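Local coordinates for protein reducing-end xylose-releasing exo-oligoxylanase Rex8A (Paenibacillus barcinonensis, PDB 6SUD) that hydrolyses xylooligosaccharides, linear or branched, as an exo-acting enzyme that releases xylose from their reducing ends, at residues S21-D26 / F348-L353; R47-V52 / G57-T62; W92-T97 / W112-D117; G324-N329 / D342-R347. The protein carries 1 engineered substitution. One frame throughout, in Å; residues are numbered along the deposited sequence.

Contact 1. Residues S21-D26 / F348-L353; sequences SGYRED and FWNTPL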
# COMPACT_ATOMS: atom_id res chain seq x y z
N SER A 21 4.73 13.14 -20.31
CA SER A 21 4.00 12.40 -21.36
C SER A 21 3.16 13.32 -22.24
O SER A 21 2.59 12.83 -23.23
CB SER A 21 3.20 11.33 -20.68
OG SER A 21 2.32 10.68 -21.58
N GLY A 22 3.00 14.60 -21.89
CA GLY A 22 2.34 15.56 -22.79
C GLY A 22 1.08 16.18 -22.22
O GLY A 22 0.64 17.19 -22.78
N TYR A 23 0.50 15.62 -21.16
CA TYR A 23 -0.76 16.14 -20.56
C TYR A 23 -0.48 17.51 -19.94
O TYR A 23 0.64 17.74 -19.46
CB TYR A 23 -1.35 15.14 -19.57
CG TYR A 23 -1.68 13.82 -20.23
CD1 TYR A 23 -2.76 13.70 -21.07
CD2 TYR A 23 -0.86 12.72 -20.06
CE1 TYR A 23 -3.06 12.51 -21.71
CE2 TYR A 23 -1.15 11.51 -20.68
CZ TYR A 23 -2.24 11.41 -21.51
OH TYR A 23 -2.51 10.23 -22.14
N ARG A 24 -1.48 18.39 -19.96
CA ARG A 24 -1.34 19.78 -19.47
C ARG A 24 -1.42 19.80 -17.95
O ARG A 24 -2.22 19.03 -17.38
CB ARG A 24 -2.44 20.66 -20.05
CG ARG A 24 -2.41 20.76 -21.56
CD ARG A 24 -3.67 21.43 -22.08
NE ARG A 24 -3.63 22.88 -21.91
CZ ARG A 24 -4.66 23.71 -22.09
NH1 ARG A 24 -5.84 23.25 -22.45
NH2 ARG A 24 -4.50 25.01 -21.91
N GLU A 25 -0.66 20.70 -17.32
CA GLU A 25 -0.64 20.85 -15.85
C GLU A 25 -2.06 21.02 -15.32
O GLU A 25 -2.40 20.35 -14.33
CB GLU A 25 0.25 22.02 -15.43
CG GLU A 25 1.60 21.58 -14.91
CD GLU A 25 2.41 22.72 -14.33
OE1 GLU A 25 3.30 23.23 -15.04
OE2 GLU A 25 2.14 23.12 -13.17
N ASP A 26 -2.87 21.87 -15.96
CA ASP A 26 -4.27 22.16 -15.52
C ASP A 26 -5.14 20.89 -15.60
O ASP A 26 -5.88 20.64 -14.63
CB ASP A 26 -4.88 23.35 -16.26
CG ASP A 26 -5.02 23.21 -17.76
OD1 ASP A 26 -4.96 22.08 -18.27
OD2 ASP A 26 -5.19 24.26 -18.42
N PHE A 348 -3.31 4.20 -18.72
CA PHE A 348 -3.89 4.48 -17.38
C PHE A 348 -4.75 5.75 -17.44
O PHE A 348 -5.89 5.75 -16.93
CB PHE A 348 -2.79 4.59 -16.33
CG PHE A 348 -3.37 4.89 -14.97
CD1 PHE A 348 -4.01 3.88 -14.26
CD2 PHE A 348 -3.35 6.17 -14.46
CE1 PHE A 348 -4.58 4.16 -13.02
CE2 PHE A 348 -3.93 6.44 -13.23
CZ PHE A 348 -4.53 5.43 -12.52
N TRP A 349 -4.20 6.81 -18.03
CA TRP A 349 -4.89 8.13 -18.17
C TRP A 349 -6.27 7.90 -18.81
O TRP A 349 -7.24 8.55 -18.39
CB TRP A 349 -4.04 9.11 -19.00
CG TRP A 349 -4.71 10.43 -19.22
CD1 TRP A 349 -5.52 10.76 -20.27
CD2 TRP A 349 -4.67 11.59 -18.37
NE1 TRP A 349 -5.96 12.05 -20.15
CE2 TRP A 349 -5.46 12.58 -18.99
CE3 TRP A 349 -4.04 11.89 -17.16
CZ2 TRP A 349 -5.65 13.84 -18.43
CZ3 TRP A 349 -4.22 13.14 -16.60
CH2 TRP A 349 -5.01 14.10 -17.23
N ASN A 350 -6.34 6.99 -19.77
CA ASN A 350 -7.56 6.76 -20.59
C ASN A 350 -8.46 5.71 -19.92
O ASN A 350 -9.54 5.44 -20.47
CB ASN A 350 -7.16 6.42 -22.03
CG ASN A 350 -6.49 7.59 -22.71
OD1 ASN A 350 -5.35 7.49 -23.17
ND2 ASN A 350 -7.17 8.72 -22.75
N THR A 351 -8.07 5.20 -18.75
CA THR A 351 -8.85 4.20 -17.97
C THR A 351 -9.63 4.92 -16.87
O THR A 351 -9.04 5.67 -16.11
CB THR A 351 -7.93 3.10 -17.41
OG1 THR A 351 -7.29 2.44 -18.50
CG2 THR A 351 -8.66 2.09 -16.55
N PRO A 352 -10.97 4.73 -16.77
CA PRO A 352 -11.75 5.32 -15.69
C PRO A 352 -11.74 4.44 -14.43
O PRO A 352 -11.35 3.28 -14.48
CB PRO A 352 -13.15 5.40 -16.31
CG PRO A 352 -13.23 4.15 -17.17
CD PRO A 352 -11.82 3.95 -17.69
N LEU A 353 -12.17 5.02 -13.31
CA LEU A 353 -12.41 4.27 -12.05
C LEU A 353 -13.32 3.08 -12.35
O LEU A 353 -14.24 3.20 -13.19
CB LEU A 353 -13.06 5.20 -11.03
CG LEU A 353 -12.12 6.19 -10.36
CD1 LEU A 353 -12.92 7.25 -9.62
CD2 LEU A 353 -11.16 5.47 -9.41

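Contact 2. Residues R47-V52 / G57-T62; sequences RIYYPV and GYMLDT. With XYP (beta-D-xylopyranose), chain J.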
# COMPACT_ATOMS: atom_id res chain seq x y z
N ARG A 47 -18.31 5.38 -5.28
CA ARG A 47 -17.64 5.80 -4.01
C ARG A 47 -17.25 4.58 -3.19
O ARG A 47 -17.93 3.55 -3.28
CB ARG A 47 -18.51 6.68 -3.12
CG ARG A 47 -19.57 5.92 -2.33
CD ARG A 47 -20.58 6.89 -1.77
NE ARG A 47 -19.96 7.72 -0.76
CZ ARG A 47 -20.41 8.89 -0.34
NH1 ARG A 47 -19.75 9.55 0.60
NH2 ARG A 47 -21.50 9.43 -0.86
N ILE A 48 -16.21 4.72 -2.39
CA ILE A 48 -15.79 3.66 -1.43
C ILE A 48 -15.70 4.24 -0.01
O ILE A 48 -15.44 3.44 0.90
CB ILE A 48 -14.47 3.01 -1.88
CG1 ILE A 48 -13.32 4.02 -1.92
CG2 ILE A 48 -14.66 2.30 -3.21
CD1 ILE A 48 -11.97 3.42 -2.24
N TYR A 49 -15.97 5.53 0.15
CA TYR A 49 -15.91 6.25 1.46
C TYR A 49 -17.32 6.62 1.92
O TYR A 49 -18.14 7.06 1.10
CB TYR A 49 -15.02 7.48 1.36
CG TYR A 49 -15.09 8.38 2.57
CD1 TYR A 49 -14.45 8.05 3.76
CD2 TYR A 49 -15.81 9.56 2.53
CE1 TYR A 49 -14.50 8.89 4.86
CE2 TYR A 49 -15.88 10.40 3.63
CZ TYR A 49 -15.23 10.07 4.80
OH TYR A 49 -15.32 10.92 5.86
N TYR A 50 -17.58 6.42 3.22
CA TYR A 50 -18.90 6.61 3.87
C TYR A 50 -18.73 7.29 5.22
O TYR A 50 -18.15 6.71 6.14
CB TYR A 50 -19.62 5.27 4.01
CG TYR A 50 -19.90 4.62 2.69
CD1 TYR A 50 -18.94 3.82 2.08
CD2 TYR A 50 -21.06 4.88 1.98
CE1 TYR A 50 -19.15 3.24 0.84
CE2 TYR A 50 -21.30 4.30 0.75
CZ TYR A 50 -20.34 3.47 0.18
OH TYR A 50 -20.55 2.89 -1.04
N PRO A 51 -19.25 8.54 5.36
CA PRO A 51 -19.22 9.24 6.64
C PRO A 51 -20.11 8.54 7.67
O PRO A 51 -21.09 7.96 7.28
CB PRO A 51 -19.79 10.64 6.38
CG PRO A 51 -20.07 10.72 4.90
CD PRO A 51 -19.86 9.35 4.29
N VAL A 52 -19.74 8.61 8.94
CA VAL A 52 -20.61 8.10 10.04
C VAL A 52 -20.71 9.16 11.13
O VAL A 52 -19.65 9.59 11.65
CB VAL A 52 -20.16 6.76 10.63
CG1 VAL A 52 -21.25 6.19 11.54
CG2 VAL A 52 -19.77 5.75 9.56
N GLY A 57 -15.83 7.76 9.86
CA GLY A 57 -16.01 7.37 8.45
C GLY A 57 -15.25 6.10 8.18
O GLY A 57 -14.32 5.82 8.95
N TYR A 58 -15.64 5.36 7.16
CA TYR A 58 -14.98 4.08 6.81
C TYR A 58 -14.83 3.97 5.29
O TYR A 58 -15.58 4.59 4.53
CB TYR A 58 -15.70 2.89 7.44
CG TYR A 58 -17.13 2.70 6.98
CD1 TYR A 58 -17.42 2.08 5.78
CD2 TYR A 58 -18.19 3.11 7.78
CE1 TYR A 58 -18.73 1.90 5.35
CE2 TYR A 58 -19.51 2.94 7.36
CZ TYR A 58 -19.78 2.32 6.15
OH TYR A 58 -21.07 2.13 5.73
N MET A 59 -13.80 3.22 4.89
CA MET A 59 -13.52 2.78 3.51
C MET A 59 -14.13 1.38 3.39
O MET A 59 -13.77 0.53 4.23
CB MET A 59 -12.00 2.74 3.32
CG MET A 59 -11.31 4.09 3.49
SD MET A 59 -11.82 5.33 2.24
CE MET A 59 -10.82 4.78 0.86
N LEU A 60 -15.09 1.16 2.48
CA LEU A 60 -15.84 -0.12 2.36
C LEU A 60 -15.15 -1.04 1.35
O LEU A 60 -14.99 -0.63 0.20
CB LEU A 60 -17.28 0.17 1.89
CG LEU A 60 -18.24 -1.02 1.92
CD1 LEU A 60 -18.39 -1.60 3.32
CD2 LEU A 60 -19.59 -0.65 1.33
N ASP A 61 -14.77 -2.25 1.77
CA ASP A 61 -14.46 -3.32 0.79
C ASP A 61 -15.81 -3.77 0.23
O ASP A 61 -16.53 -4.54 0.91
CB ASP A 61 -13.59 -4.44 1.38
CG ASP A 61 -13.28 -5.55 0.39
OD1 ASP A 61 -13.97 -5.66 -0.66
OD2 ASP A 61 -12.33 -6.31 0.66
N THR A 62 -16.17 -3.21 -0.93
CA THR A 62 -17.50 -3.38 -1.57
C THR A 62 -17.71 -4.85 -1.93
O THR A 62 -18.87 -5.32 -1.88
CB THR A 62 -17.63 -2.50 -2.81
OG1 THR A 62 -16.56 -2.82 -3.70
CG2 THR A 62 -17.56 -1.02 -2.51
O1 XYP J . -10.53 -8.64 -3.45
C1 XYP J . -9.34 -8.13 -2.83
C2 XYP J . -9.70 -7.69 -1.41
C3 XYP J . -8.46 -7.11 -0.78
C4 XYP J . -7.37 -8.15 -0.73
C5 XYP J . -7.11 -8.72 -2.12
O2 XYP J . -10.74 -6.70 -1.35
O3 XYP J . -8.78 -6.66 0.54
O4 XYP J . -6.21 -7.51 -0.19
O5 XYP J . -8.33 -9.16 -2.74

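Contact 3. Residues W92-T97 / W112-D117; sequences WNYAYT and WHCKPD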
# COMPACT_ATOMS: atom_id res chain seq x y z
N TRP A 92 -9.42 7.90 10.83
CA TRP A 92 -8.55 7.56 11.98
C TRP A 92 -9.42 7.31 13.23
O TRP A 92 -9.16 6.33 13.97
CB TRP A 92 -7.48 8.63 12.23
CG TRP A 92 -6.68 8.37 13.47
CD1 TRP A 92 -6.51 9.22 14.53
CD2 TRP A 92 -6.00 7.15 13.83
NE1 TRP A 92 -5.73 8.63 15.49
CE2 TRP A 92 -5.42 7.35 15.10
CE3 TRP A 92 -5.83 5.90 13.20
CZ2 TRP A 92 -4.67 6.37 15.75
CZ3 TRP A 92 -5.09 4.93 13.84
CH2 TRP A 92 -4.52 5.17 15.10
N ASN A 93 -10.41 8.17 13.46
CA ASN A 93 -11.28 8.06 14.65
C ASN A 93 -12.01 6.72 14.62
O ASN A 93 -12.06 6.05 15.68
CB ASN A 93 -12.23 9.26 14.77
CG ASN A 93 -12.83 9.37 16.15
OD1 ASN A 93 -12.28 8.84 17.13
ND2 ASN A 93 -13.95 10.06 16.24
N TYR A 94 -12.55 6.33 13.45
CA TYR A 94 -13.19 5.01 13.25
C TYR A 94 -12.19 3.89 13.62
O TYR A 94 -12.56 3.03 14.44
CB TYR A 94 -13.74 4.89 11.82
CG TYR A 94 -14.50 3.62 11.54
CD1 TYR A 94 -13.84 2.42 11.34
CD2 TYR A 94 -15.88 3.62 11.47
CE1 TYR A 94 -14.55 1.25 11.07
CE2 TYR A 94 -16.60 2.47 11.19
CZ TYR A 94 -15.93 1.28 10.99
OH TYR A 94 -16.65 0.15 10.74
N ALA A 95 -10.98 3.88 13.04
CA ALA A 95 -9.95 2.84 13.29
C ALA A 95 -9.61 2.81 14.79
O ALA A 95 -9.56 1.72 15.38
CB ALA A 95 -8.70 3.10 12.46
N TYR A 96 -9.38 3.99 15.37
CA TYR A 96 -8.99 4.16 16.79
C TYR A 96 -10.10 3.59 17.69
O TYR A 96 -9.81 2.81 18.63
CB TYR A 96 -8.71 5.63 17.09
CG TYR A 96 -8.59 5.94 18.56
CD1 TYR A 96 -7.44 5.62 19.27
CD2 TYR A 96 -9.64 6.53 19.25
CE1 TYR A 96 -7.33 5.90 20.62
CE2 TYR A 96 -9.54 6.82 20.61
CZ TYR A 96 -8.38 6.51 21.29
OH TYR A 96 -8.27 6.77 22.63
N THR A 97 -11.35 3.96 17.40
CA THR A 97 -12.54 3.65 18.23
C THR A 97 -12.94 2.17 18.11
O THR A 97 -13.23 1.56 19.15
CB THR A 97 -13.70 4.59 17.87
OG1 THR A 97 -13.29 5.92 18.19
CG2 THR A 97 -14.99 4.26 18.59
N TRP A 112 -8.22 -6.92 11.76
CA TRP A 112 -7.96 -6.71 10.31
C TRP A 112 -9.27 -6.35 9.60
O TRP A 112 -9.21 -5.72 8.55
CB TRP A 112 -7.25 -7.90 9.65
CG TRP A 112 -8.07 -9.11 9.36
CD1 TRP A 112 -8.27 -10.18 10.19
CD2 TRP A 112 -8.74 -9.45 8.12
NE1 TRP A 112 -9.02 -11.14 9.57
CE2 TRP A 112 -9.33 -10.72 8.30
CE3 TRP A 112 -8.92 -8.79 6.90
CZ2 TRP A 112 -10.08 -11.35 7.31
CZ3 TRP A 112 -9.65 -9.41 5.92
CH2 TRP A 112 -10.21 -10.68 6.12
N HIS A 113 -10.43 -6.74 10.14
CA HIS A 113 -11.71 -6.38 9.49
C HIS A 113 -12.84 -6.32 10.51
O HIS A 113 -12.75 -6.99 11.55
CB HIS A 113 -11.99 -7.28 8.27
CG HIS A 113 -12.55 -8.63 8.57
ND1 HIS A 113 -13.49 -9.24 7.76
CD2 HIS A 113 -12.28 -9.52 9.55
CE1 HIS A 113 -13.80 -10.42 8.25
NE2 HIS A 113 -13.05 -10.63 9.33
N CYS A 114 -13.86 -5.53 10.21
CA CYS A 114 -15.07 -5.38 11.05
C CYS A 114 -16.26 -5.12 10.14
O CYS A 114 -16.07 -4.82 8.94
CB CYS A 114 -14.89 -4.26 12.07
SG CYS A 114 -14.63 -2.61 11.37
N LYS A 115 -17.46 -5.26 10.70
CA LYS A 115 -18.70 -4.87 9.99
C LYS A 115 -18.68 -3.35 9.85
O LYS A 115 -18.05 -2.68 10.66
CB LYS A 115 -19.93 -5.30 10.77
CG LYS A 115 -20.08 -6.81 10.93
CD LYS A 115 -21.29 -7.17 11.74
CE LYS A 115 -22.58 -6.94 10.98
NZ LYS A 115 -23.75 -7.23 11.83
N PRO A 116 -19.36 -2.76 8.85
CA PRO A 116 -19.43 -1.31 8.73
C PRO A 116 -19.88 -0.58 10.01
O PRO A 116 -19.43 0.54 10.22
CB PRO A 116 -20.40 -1.09 7.56
CG PRO A 116 -20.30 -2.36 6.75
CD PRO A 116 -20.07 -3.46 7.76
N ASP A 117 -20.69 -1.23 10.86
CA ASP A 117 -21.20 -0.66 12.14
C ASP A 117 -20.11 -0.71 13.23
O ASP A 117 -20.34 -0.14 14.32
CB ASP A 117 -22.49 -1.36 12.58
CG ASP A 117 -22.33 -2.69 13.30
OD1 ASP A 117 -21.23 -3.28 13.24
OD2 ASP A 117 -23.32 -3.13 13.93

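Contact 4. Residues G324-N329 / D342-R347; sequences GLLATN and DSFVKR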
# COMPACT_ATOMS: atom_id res chain seq x y z
N GLY A 324 -6.89 -2.60 -11.07
CA GLY A 324 -5.82 -2.58 -10.05
C GLY A 324 -4.48 -3.00 -10.62
O GLY A 324 -3.46 -2.28 -10.42
N LEU A 325 -4.46 -4.11 -11.35
CA LEU A 325 -3.24 -4.60 -12.02
C LEU A 325 -2.74 -3.55 -13.03
O LEU A 325 -1.54 -3.22 -12.98
CB LEU A 325 -3.52 -5.94 -12.70
CG LEU A 325 -2.35 -6.50 -13.51
CD1 LEU A 325 -1.03 -6.38 -12.77
CD2 LEU A 325 -2.63 -7.95 -13.86
N LEU A 326 -3.60 -3.03 -13.91
CA LEU A 326 -3.18 -1.97 -14.87
C LEU A 326 -2.57 -0.80 -14.10
O LEU A 326 -1.52 -0.30 -14.52
CB LEU A 326 -4.36 -1.48 -15.71
CG LEU A 326 -4.04 -0.25 -16.56
CD1 LEU A 326 -2.95 -0.58 -17.58
CD2 LEU A 326 -5.28 0.31 -17.23
N ALA A 327 -3.19 -0.37 -13.00
CA ALA A 327 -2.72 0.77 -12.17
C ALA A 327 -1.29 0.51 -11.66
O ALA A 327 -0.47 1.41 -11.80
CB ALA A 327 -3.69 1.01 -11.03
N THR A 328 -1.01 -0.67 -11.11
CA THR A 328 0.33 -0.98 -10.51
C THR A 328 1.36 -1.04 -11.64
O THR A 328 2.48 -0.55 -11.46
CB THR A 328 0.30 -2.23 -9.64
OG1 THR A 328 -0.01 -3.41 -10.38
CG2 THR A 328 -0.70 -2.08 -8.50
N ASN A 329 0.96 -1.60 -12.78
CA ASN A 329 1.83 -1.70 -13.99
C ASN A 329 2.19 -0.30 -14.48
O ASN A 329 3.33 -0.08 -14.87
CB ASN A 329 1.17 -2.51 -15.11
CG ASN A 329 1.09 -4.00 -14.82
OD1 ASN A 329 1.87 -4.54 -14.03
ND2 ASN A 329 0.17 -4.68 -15.48
N ASP A 342 5.90 4.76 -21.39
CA ASP A 342 5.09 5.90 -21.87
C ASP A 342 3.69 5.37 -22.22
O ASP A 342 2.69 6.03 -21.86
CB ASP A 342 5.79 6.65 -23.01
CG ASP A 342 7.00 7.47 -22.59
OD1 ASP A 342 7.20 7.63 -21.37
OD2 ASP A 342 7.73 7.95 -23.50
N SER A 343 3.59 4.19 -22.83
CA SER A 343 2.28 3.64 -23.24
C SER A 343 1.44 3.21 -22.03
O SER A 343 0.22 3.39 -22.10
CB SER A 343 2.41 2.59 -24.30
OG SER A 343 3.37 1.64 -23.93
N PHE A 344 2.02 2.74 -20.92
CA PHE A 344 1.23 2.37 -19.71
C PHE A 344 0.66 3.63 -19.04
O PHE A 344 -0.44 3.56 -18.45
CB PHE A 344 2.05 1.60 -18.68
CG PHE A 344 1.99 0.11 -18.87
CD1 PHE A 344 0.89 -0.62 -18.44
CD2 PHE A 344 3.02 -0.57 -19.49
CE1 PHE A 344 0.84 -2.00 -18.62
CE2 PHE A 344 2.97 -1.94 -19.67
CZ PHE A 344 1.88 -2.65 -19.24
N VAL A 345 1.43 4.71 -19.06
CA VAL A 345 1.01 6.02 -18.50
C VAL A 345 -0.22 6.49 -19.29
O VAL A 345 -1.20 6.93 -18.66
CB VAL A 345 2.14 7.07 -18.57
CG1 VAL A 345 1.65 8.47 -18.25
CG2 VAL A 345 3.31 6.72 -17.67
N LYS A 346 -0.16 6.40 -20.61
CA LYS A 346 -1.27 6.83 -21.50
C LYS A 346 -2.47 5.89 -21.31
O LYS A 346 -3.61 6.41 -21.23
CB LYS A 346 -0.83 6.84 -22.97
CG LYS A 346 -1.91 7.19 -23.97
CD LYS A 346 -1.43 7.14 -25.41
CE LYS A 346 -1.66 8.43 -26.17
NZ LYS A 346 -3.01 8.47 -26.77
N ARG A 347 -2.24 4.58 -21.24
CA ARG A 347 -3.32 3.58 -21.08
C ARG A 347 -4.06 3.89 -19.77
O ARG A 347 -5.29 3.83 -19.75
CB ARG A 347 -2.76 2.16 -21.09
CG ARG A 347 -3.78 1.07 -20.80
CD ARG A 347 -4.79 0.93 -21.91
NE ARG A 347 -5.50 -0.35 -21.88
CZ ARG A 347 -6.60 -0.60 -21.17
NH1 ARG A 347 -7.14 0.32 -20.38
NH2 ARG A 347 -7.16 -1.80 -21.24

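Contact 1. Residues S21-D26 / F348-L353
Tyr23 and Trp349 mark the closest backbone approach, their CA atoms being 9.3 Å apart, so residues 21-26 and 348-353 are joined by side chains and not by main-chain bonds. The contact is a face-to-face aromatic stack on the outside of the helical barrel typical of glycoside hydrolase family 8. It ties the link between helices 17-20 and 25-41 to the C-terminal end of helix 341-349. Gly22, with positive phi, closes helix 17-20 in a Schellman motif, and Arg24 is the N-cap residue of helix 25-41; Tyr23 sits between these two helix ends.

The tyrosine ring lies over the five-membered ring of Trp349, with centroids 3.8 Å apart and planes inclined by 21°. This slight tilt identifies a true stack and excludes a T-shaped pair. The indole CG is anti to the backbone N (chi1 178°), which extends the side chain from the helix toward Tyr23, and the two side chains point in opposite directions and overlap alongside. Phe18 meets the indole in an edge-to-face pair, while Arg31 makes a cation-pi contact with it and also donates to Trp349 O. The stack is therefore buttressed from helices 17-20 and 25-41.

No hydrogen bond crosses the interface, so dispersion and ring overlap carry it. Tyr23 CE1 sits over the NE1-CD1 bond of Trp349, 3.3 Å from each atom. Farther along, Tyr23 CZ sits 3.5 Å from Trp349 CG, and the hydroxyl OH of Tyr23 reaches the methylene CB of Trp349 at 3.7 Å.

Contact 2. Residues R47-V52 / G57-T62
The carbonyl oxygen of Ile48 is approached by two groups of residues 57-62: Leu60 N donates a nearly straight hydrogen bond of 2.8 Å, and Met59 CA makes a CA-H...O contact at 3.3 Å. This starts an antiparallel beta hairpin in which Tyr50 and Tyr58 form the hydrogen-bonded pair, each N donating to the other's O. Tyr49-Met59 and Pro51-Gly57 are non-hydrogen-bonded pairs.

On the face carrying Tyr50 and Tyr58, Tyr50 CB makes a CH-pi contact over the Tyr58 ring, 3.9 Å from its centroid. The two rings themselves are slid apart and barely overlap. Tyr58 has its CG between backbone N and carbonyl carbon (chi1 62°), which brings the ring over CB of Tyr50, across the hairpin, while Val52 CG2 packs 3.6 Å from Tyr58 CD2. On the other face Met59 SD lies at the edge of the Tyr49 ring, a Met-aromatic contact, and Met59 CE meets Ile48 CD1.

Just past the paired residues, Asp61 OD2 accepts a 2.6 Å hydrogen bond from xylose O2. Arg68 and Asn64 also hold this oxygen, consistent with a carboxylate preset for the sugar hydroxyl.

Contact 3. Residues W92-T97 / W112-D117
Tyr94, Cys114 and Pro116 account for nearly all the surface buried here, and Tyr94 provides most of it. From helix 85-99 its side chain extends with CG anti to the backbone N (chi1 -176°), which carries the phenol across to the turn that follows strand 113-114. The backbones stay well apart: the nearest CA atoms, those of Tyr94 and Asp117, are separated by 9.9 Å.

The phenol ends in a hydrogen bond, Tyr94 OH donating to Pro116 O over 2.9 Å. The hydroxyl approaches from above the carbonyl plane, 63° out of it, rather than along a lone pair, although the acceptor itself lies near the plane of the phenol ring. Lys115 O is also close, 3.2 Å from Tyr94 OH, but the angle is too poor for a second bond.

Cys114 contributes its sulfur. With SG placed between the backbone N and the carbonyl carbon, it meets the rim of the phenol, 3.9 Å from Tyr94 CE1. The SG lies 5.1 Å from the centroid of the Tyr94 ring and 78° off its normal, an edge-on sulfur-aromatic contact. Pro116 uses mainly its carbonyl here, and its own ring packs on Leu60.

Val67 touches both Tyr94 and Cys114, while Met72 of helix 69-81 and the edge-to-face ring of Tyr98 also meet the tyrosine. Trp112, two residues before Cys114, lines a xylose pocket. The arrangement is helix-to-sheet packing in the family 8 barrel: a tyrosine from one helix meets Cys114 of the central strand of the small antiparallel sheet 67-68/113-114/120-122 and bonds through its hydroxyl to the turn after it.

Contact 4. Residues G324-N329 / D342-R347
Helices 324-329 and 342-347 cross at a steep angle, closer to antiparallel than parallel, their segment axes 9.5 Å apart at closest approach and their N-to-C directions 137° apart, with the nearest CA atoms belonging to Asn329 and Phe344. They are parts of helices 322-331 and 341-349, which follow each other in the chain and pack as neighbours in the helical barrel of family 8. No hydrogen bond crosses between them, so the join is one of side-chain packing.

Phe344 is at its centre. Asn329 CB touches its ring at CE1, 3.6 Å away, and the amide plane of Asn329 stands 70° from the ring, so the two flat groups are steeply turned and do not stack. The backbone O of Asn329 lies over one face of the ring, but its hydrogen-bond partner is Gln294 NE2. Leu326 comes to Phe344 from another direction: its CD1 is near the ring plane, at the edge, 3.9 Å from Phe344 CD1. Phe297 and Gln294 of helix 285-297 also pack on Phe344, which places the phenyl ring among three helices.

Arg347, one turn after Phe344, meets Leu326 through its CG and guanidinium NH1. Its chain leaves CA with CG anti to the backbone N (chi1 175°) and then bends at chi2, crossing the leucine at about a right angle. Both leucine methyls take part. CD1 of Leu326 rests 3.7 Å from the methylene CG of Arg347, whereas CD2 of Leu326 approaches the guanidinium nitrogen NH1 of Arg347, also at 3.7 Å.

Contact 4 is the buried one, contact 1 lies at the surface, and contacts 2 and 3 are partly buried. Contacts 1 and 4 share helix 341-349 and touch, with Thr351 OG1 against Leu326 and Tyr23 OH against Lys346; neither has a hydrogen bond between its segments. Contact 1 relies on stacked rings and contact 4 on methyls, a methylene chain and a phenyl ring. Contacts 2 and 3 also adjoin, where Gly57 and Tyr58 meet Tyr94, and both use hydrogen bonds to backbone carbonyls. They alone hold xylose-pocket residues, Asp61 and Trp112, whereas contacts 1 and 4 lie away from the annotated sites.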